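Local structure of beta-galactosidase (Marinomonas sp. ef1, 6Y2K) at residues Val149-Trp163 with His207-Val219. The protein hydrolyses terminal beta-galactosidic bonds, as a cold-active, hexameric GH42 beta-galactosidase from the Antarctic bacterium Marinomonas. Residues are numbered along the deposited sequence; the frame is centred on the assembly and turned at random.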
loop_
_atom_site.group_PDB
_atom_site.type_symbol
_atom_site.label_atom_id
_atom_site.label_comp_id
_atom_site.label_asym_id
_atom_site.label_seq_id
_atom_site.Cartn_x
_atom_site.Cartn_y
_atom_site.Cartn_z
ATOM N N VAL A 149 0.665 32.837 30.026
ATOM C CA VAL A 149 1.168 34.178 29.698
ATOM C C VAL A 149 0.001 35.056 29.216
ATOM O O VAL A 149 -0.263 36.111 29.794
ATOM C CB VAL A 149 2.292 34.141 28.642
ATOM C CG1 VAL A 149 2.728 35.550 28.256
ATOM C CG2 VAL A 149 3.483 33.344 29.167
ATOM N N LEU A 150 -0.688 34.618 28.164
ATOM C CA LEU A 150 -1.854 35.347 27.650
ATOM C C LEU A 150 -3.057 35.090 28.559
ATOM O O LEU A 150 -3.375 33.938 28.882
ATOM C CB LEU A 150 -2.183 34.929 26.212
ATOM C CG LEU A 150 -1.113 35.157 25.142
ATOM C CD1 LEU A 150 -1.658 34.777 23.773
ATOM C CD2 LEU A 150 -0.611 36.594 25.125
ATOM N N SER A 151 -3.678 36.171 29.016
ATOM C CA SER A 151 -4.880 36.121 29.845
ATOM C C SER A 151 -5.793 37.243 29.394
ATOM O O SER A 151 -5.328 38.260 28.878
ATOM C CB SER A 151 -4.528 36.257 31.328
ATOM O OG SER A 151 -5.684 36.522 32.115
ATOM N N TYR A 152 -7.095 37.038 29.566
ATOM C CA TYR A 152 -8.105 37.886 28.936
ATOM C C TYR A 152 -9.122 38.396 29.953
ATOM O O TYR A 152 -10.328 38.445 29.685
ATOM C CB TYR A 152 -8.766 37.103 27.799
ATOM C CG TYR A 152 -7.767 36.637 26.755
ATOM C CD1 TYR A 152 -7.429 37.452 25.677
ATOM C CD2 TYR A 152 -7.145 35.392 26.852
ATOM C CE1 TYR A 152 -6.512 37.039 24.716
ATOM C CE2 TYR A 152 -6.226 34.972 25.899
ATOM C CZ TYR A 152 -5.913 35.803 24.829
ATOM O OH TYR A 152 -5.005 35.404 23.881
ATOM N N ALA A 153 -8.603 38.794 31.117
ATOM C CA ALA A 153 -9.392 39.349 32.211
ATOM C C ALA A 153 -9.253 40.870 32.224
ATOM O O ALA A 153 -8.433 41.439 31.490
ATOM C CB ALA A 153 -8.920 38.764 33.535
ATOM N N GLU A 154 -10.043 41.515 33.081
ATOM C CA GLU A 154 -10.045 42.981 33.204
ATOM C C GLU A 154 -8.656 43.529 33.523
ATOM O O GLU A 154 -8.247 44.521 32.948
ATOM C CB GLU A 154 -11.048 43.453 34.267
ATOM C CG GLU A 154 -11.293 44.965 34.278
ATOM C CD GLU A 154 -12.003 45.469 33.017
ATOM O OE1 GLU A 154 -12.902 44.751 32.511
ATOM O OE2 GLU A 154 -11.677 46.583 32.527
ATOM N N ALA A 155 -7.930 42.863 34.419
ATOM C CA ALA A 155 -6.577 43.300 34.793
ATOM C C ALA A 155 -5.616 43.326 33.600
ATOM O O ALA A 155 -4.778 44.218 33.501
ATOM C CB ALA A 155 -6.020 42.421 35.908
ATOM N N ASP A 156 -5.761 42.358 32.697
ATOM C CA ASP A 156 -4.929 42.281 31.499
ATOM C C ASP A 156 -5.225 43.446 30.547
ATOM O O ASP A 156 -4.315 44.002 29.937
ATOM C CB ASP A 156 -5.153 40.956 30.764
ATOM C CG ASP A 156 -4.927 39.747 31.657
ATOM O OD1 ASP A 156 -3.749 39.486 31.977
ATOM O OD2 ASP A 156 -5.926 39.077 32.028
ATOM N N LEU A 157 -6.501 43.795 30.419
ATOM C CA LEU A 157 -6.915 44.903 29.551
ATOM C C LEU A 157 -6.433 46.236 30.106
ATOM O O LEU A 157 -5.984 47.094 29.345
ATOM C CB LEU A 157 -8.426 44.932 29.390
ATOM C CG LEU A 157 -9.008 46.006 28.453
ATOM C CD1 LEU A 157 -8.309 46.013 27.109
ATOM C CD2 LEU A 157 -10.490 45.750 28.283
ATOM N N ALA A 158 -6.525 46.396 31.429
ATOM C CA ALA A 158 -6.070 47.611 32.095
ATOM C C ALA A 158 -4.575 47.821 31.880
ATOM O O ALA A 158 -4.148 48.921 31.522
ATOM C CB ALA A 158 -6.405 47.570 33.580
ATOM N N ALA A 159 -3.790 46.761 32.072
ATOM C CA ALA A 159 -2.348 46.820 31.817
ATOM C C ALA A 159 -2.022 47.100 30.344
ATOM O O ALA A 159 -1.081 47.843 30.049
ATOM C CB ALA A 159 -1.671 45.535 32.279
ATOM N N PHE A 160 -2.806 46.518 29.430
ATOM C CA PHE A 160 -2.591 46.686 27.980
ATOM C C PHE A 160 -2.801 48.141 27.558
ATOM O O PHE A 160 -1.962 48.720 26.866
ATOM C CB PHE A 160 -3.504 45.729 27.198
ATOM C CG PHE A 160 -3.264 45.689 25.700
ATOM C CD1 PHE A 160 -1.976 45.664 25.159
ATOM C CD2 PHE A 160 -4.355 45.612 24.823
ATOM C CE1 PHE A 160 -1.783 45.594 23.782
ATOM C CE2 PHE A 160 -4.164 45.528 23.444
ATOM C CZ PHE A 160 -2.875 45.517 22.923
ATOM N N ARG A 161 -3.876 48.755 28.028
ATOM C CA ARG A 161 -4.141 50.157 27.678
ATOM C C ARG A 161 -3.050 51.110 28.195
ATOM O O ARG A 161 -2.685 52.063 27.499
ATOM C CB ARG A 161 -5.525 50.585 28.160
ATOM C CG ARG A 161 -6.644 49.849 27.451
ATOM C CD ARG A 161 -7.955 50.014 28.183
ATOM N NE ARG A 161 -9.074 49.555 27.366
ATOM C CZ ARG A 161 -10.330 49.463 27.791
ATOM N NH1 ARG A 161 -10.655 49.809 29.039
ATOM N NH2 ARG A 161 -11.276 49.026 26.962
ATOM N N LEU A 162 -2.526 50.845 29.396
ATOM C CA LEU A 162 -1.400 51.626 29.938
ATOM C C LEU A 162 -0.119 51.401 29.139
ATOM O O LEU A 162 0.602 52.354 28.833
ATOM C CB LEU A 162 -1.147 51.301 31.416
ATOM C CG LEU A 162 -2.192 51.765 32.437
ATOM C CD1 LEU A 162 -1.812 51.247 33.825
ATOM C CD2 LEU A 162 -2.342 53.288 32.459
ATOM N N TRP A 163 0.152 50.137 28.808
ATOM C CA TRP A 163 1.320 49.749 28.010
ATOM C C TRP A 163 1.307 50.400 26.620
ATOM O O TRP A 163 2.341 50.872 26.146
ATOM C CB TRP A 163 1.380 48.216 27.906
ATOM C CG TRP A 163 2.606 47.617 27.263
ATOM C CD1 TRP A 163 3.717 47.124 27.898
ATOM C CD2 TRP A 163 2.817 47.404 25.868
ATOM N NE1 TRP A 163 4.612 46.630 26.975
ATOM C CE2 TRP A 163 4.082 46.787 25.722
ATOM C CE3 TRP A 163 2.060 47.678 24.721
ATOM C CZ2 TRP A 163 4.602 46.438 24.476
ATOM C CZ3 TRP A 163 2.580 47.329 23.480
ATOM C CH2 TRP A 163 3.840 46.717 23.369
ATOM N N HIS A 207 -2.457 44.471 16.561
ATOM C CA HIS A 207 -3.168 44.368 17.834
ATOM C C HIS A 207 -2.717 43.119 18.596
ATOM O O HIS A 207 -2.382 43.189 19.784
ATOM C CB HIS A 207 -4.675 44.342 17.519
ATOM C CG HIS A 207 -5.577 44.318 18.713
ATOM N ND1 HIS A 207 -6.944 44.186 18.587
ATOM C CD2 HIS A 207 -5.329 44.407 20.043
ATOM C CE1 HIS A 207 -7.496 44.198 19.787
ATOM N NE2 HIS A 207 -6.540 44.329 20.687
ATOM N N ARG A 208 -2.688 41.986 17.902
ATOM C CA ARG A 208 -2.306 40.725 18.531
ATOM C C ARG A 208 -0.832 40.698 18.920
ATOM O O ARG A 208 -0.487 40.145 19.972
ATOM C CB ARG A 208 -2.635 39.545 17.617
ATOM C CG ARG A 208 -4.132 39.348 17.389
ATOM C CD ARG A 208 -4.413 38.300 16.322
ATOM N NE ARG A 208 -3.933 36.980 16.722
ATOM C CZ ARG A 208 -3.691 35.957 15.903
ATOM N NH1 ARG A 208 -3.249 34.810 16.423
ATOM N NH2 ARG A 208 -3.833 36.064 14.584
ATOM N N LEU A 209 0.030 41.285 18.086
ATOM C CA LEU A 209 1.468 41.313 18.378
ATOM C C LEU A 209 1.813 42.204 19.585
ATOM O O LEU A 209 2.563 41.783 20.487
ATOM C CB LEU A 209 2.270 41.733 17.138
ATOM C CG LEU A 209 3.794 41.714 17.277
ATOM C CD1 LEU A 209 4.306 40.362 17.751
ATOM C CD2 LEU A 209 4.453 42.083 15.960
ATOM N N ASP A 210 1.278 43.423 19.600
ATOM C CA ASP A 210 1.418 44.315 20.766
ATOM C C ASP A 210 0.825 43.693 22.040
ATOM O O ASP A 210 1.403 43.848 23.129
ATOM C CB ASP A 210 0.786 45.691 20.505
ATOM C CG ASP A 210 1.722 46.657 19.781
ATOM O OD1 ASP A 210 2.928 46.374 19.606
ATOM O OD2 ASP A 210 1.236 47.742 19.404
ATOM N N PHE A 211 -0.288 42.965 21.910
ATOM C CA PHE A 211 -0.849 42.257 23.060
ATOM C C PHE A 211 0.121 41.197 23.607
ATOM O O PHE A 211 0.326 41.113 24.828
ATOM C CB PHE A 211 -2.221 41.641 22.747
ATOM C CG PHE A 211 -2.885 41.035 23.944
ATOM C CD1 PHE A 211 -3.243 41.833 25.021
ATOM C CD2 PHE A 211 -3.127 39.669 24.013
ATOM C CE1 PHE A 211 -3.840 41.284 26.143
ATOM C CE2 PHE A 211 -3.738 39.114 25.130
ATOM C CZ PHE A 211 -4.084 39.924 26.198
ATOM N N GLN A 212 0.729 40.410 22.711
ATOM C CA GLN A 212 1.717 39.404 23.114
ATOM C C GLN A 212 2.904 40.051 23.806
ATOM O O GLN A 212 3.368 39.565 24.832
ATOM C CB GLN A 212 2.217 38.592 21.914
ATOM C CG GLN A 212 2.976 37.321 22.283
ATOM C CD GLN A 212 2.081 36.102 22.466
ATOM O OE1 GLN A 212 1.058 35.968 21.804
ATOM N NE2 GLN A 212 2.478 35.197 23.353
ATOM N N ARG A 213 3.390 41.142 23.221
ATOM C CA ARG A 213 4.514 41.888 23.775
ATOM C C ARG A 213 4.193 42.404 25.170
ATOM O O ARG A 213 5.025 42.297 26.084
ATOM C CB ARG A 213 4.889 43.053 22.857
ATOM C CG ARG A 213 5.532 42.621 21.547
ATOM C CD ARG A 213 5.351 43.689 20.481
ATOM N NE ARG A 213 6.234 43.519 19.326
ATOM C CZ ARG A 213 6.179 44.261 18.216
ATOM N NH1 ARG A 213 5.274 45.227 18.082
ATOM N NH2 ARG A 213 7.037 44.035 17.218
ATOM N N CYS A 214 2.985 42.946 25.337
ATOM C CA CYS A 214 2.558 43.474 26.636
ATOM C C CYS A 214 2.486 42.368 27.690
ATOM O O CYS A 214 3.047 42.513 28.776
ATOM C CB CYS A 214 1.211 44.198 26.512
ATOM S SG CYS A 214 0.556 44.785 28.089
ATOM N N CYS A 215 1.815 41.259 27.356
ATOM C CA CYS A 215 1.717 40.109 28.255
ATOM C C CYS A 215 3.099 39.559 28.639
ATOM O O CYS A 215 3.339 39.230 29.809
ATOM C CB CYS A 215 0.832 39.008 27.658
ATOM S SG CYS A 215 -0.926 39.449 27.582
ATOM N N SER A 216 4.003 39.486 27.667
ATOM C CA SER A 216 5.375 39.076 27.937
ATOM C C SER A 216 6.040 40.051 28.920
ATOM O O SER A 216 6.680 39.626 29.876
ATOM C CB SER A 216 6.183 38.996 26.644
ATOM O OG SER A 216 7.510 38.586 26.909
ATOM N N ASP A 217 5.875 41.346 28.680
ATOM C CA ASP A 217 6.383 42.373 29.605
ATOM C C ASP A 217 5.831 42.260 31.035
ATOM O O ASP A 217 6.537 42.604 31.979
ATOM C CB ASP A 217 6.141 43.781 29.049
ATOM C CG ASP A 217 7.195 44.208 28.038
ATOM O OD1 ASP A 217 8.223 43.521 27.868
ATOM O OD2 ASP A 217 6.989 45.263 27.417
ATOM N N GLN A 218 4.598 41.783 31.195
ATOM C CA GLN A 218 4.035 41.542 32.530
ATOM C C GLN A 218 4.767 40.393 33.244
ATOM O O GLN A 218 4.932 40.431 34.474
ATOM C CB GLN A 218 2.521 41.262 32.479
ATOM C CG GLN A 218 1.648 42.291 31.743
ATOM C CD GLN A 218 2.006 43.751 32.029
ATOM O OE1 GLN A 218 1.998 44.201 33.186
ATOM N NE2 GLN A 218 2.313 44.492 30.989
ATOM N N VAL A 219 5.216 39.386 32.485
ATOM C CA VAL A 219 6.066 38.327 33.048
ATOM C C VAL A 219 7.403 38.925 33.508
ATOM O O VAL A 219 7.851 38.644 34.608
ATOM C CB VAL A 219 6.303 37.146 32.067
ATOM C CG1 VAL A 219 7.170 36.067 32.718
ATOM C CG2 VAL A 219 4.968 36.545 31.615
HETATM O O HOH W 1 0.880 38.330 31.072
#
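W163 lies across helix 207-219 with its indole among D210, R213, C214 and D217, a knob in a four-residue hole. Its CB touches C214 SG at 3.5 Å. With CG anti to the backbone N (chi1 -173°), the ring continues over C214, whose CB makes a CH-pi contact 3.8 Å from the centroid of the five-membered ring. Farther out, CZ2 and CH2 graze R213 CB, and CZ3 reaches D210 CB and the backbone O of D210. On the pyrrole side NE1 gives a nearly straight hydrogen bond to D217 OD2, 2.8 Å away, in the indole plane and on the anti lone pair; D217 OD1 is held by K254. Replacing this indole by the methyl of an alanine would probably leave D217 OD2 without this donor and open a gap over C214. One turn earlier, F160 fills a second hole formed by H207, D210, F211 and C214. F211 turns its edge to the F160 face, an edge-to-face pair with planes at 79°, CD1 standing over the ring centre, while H207 meets F160 rim to rim. The far rim of F211 reaches the loop before helix 154-163: CZ comes 3.4 Å from S151 O, and CE2 lies 3.5 Å from Y152 CE1. L150 CD2 packs on C215 SG, and a water lies within hydrogen-bonding distance of V149 O and C215 O. The axes of segments 154-163 and 207-219 cross at 105° and approach to 9.9 Å, with F160 and W163 as knobs in holes of the 207-219 helix around an aromatic cluster, joining the helical excursion after barrel strand 134-138 to the long helix 205-233 that leads into strand 238-244 of the TIM barrel.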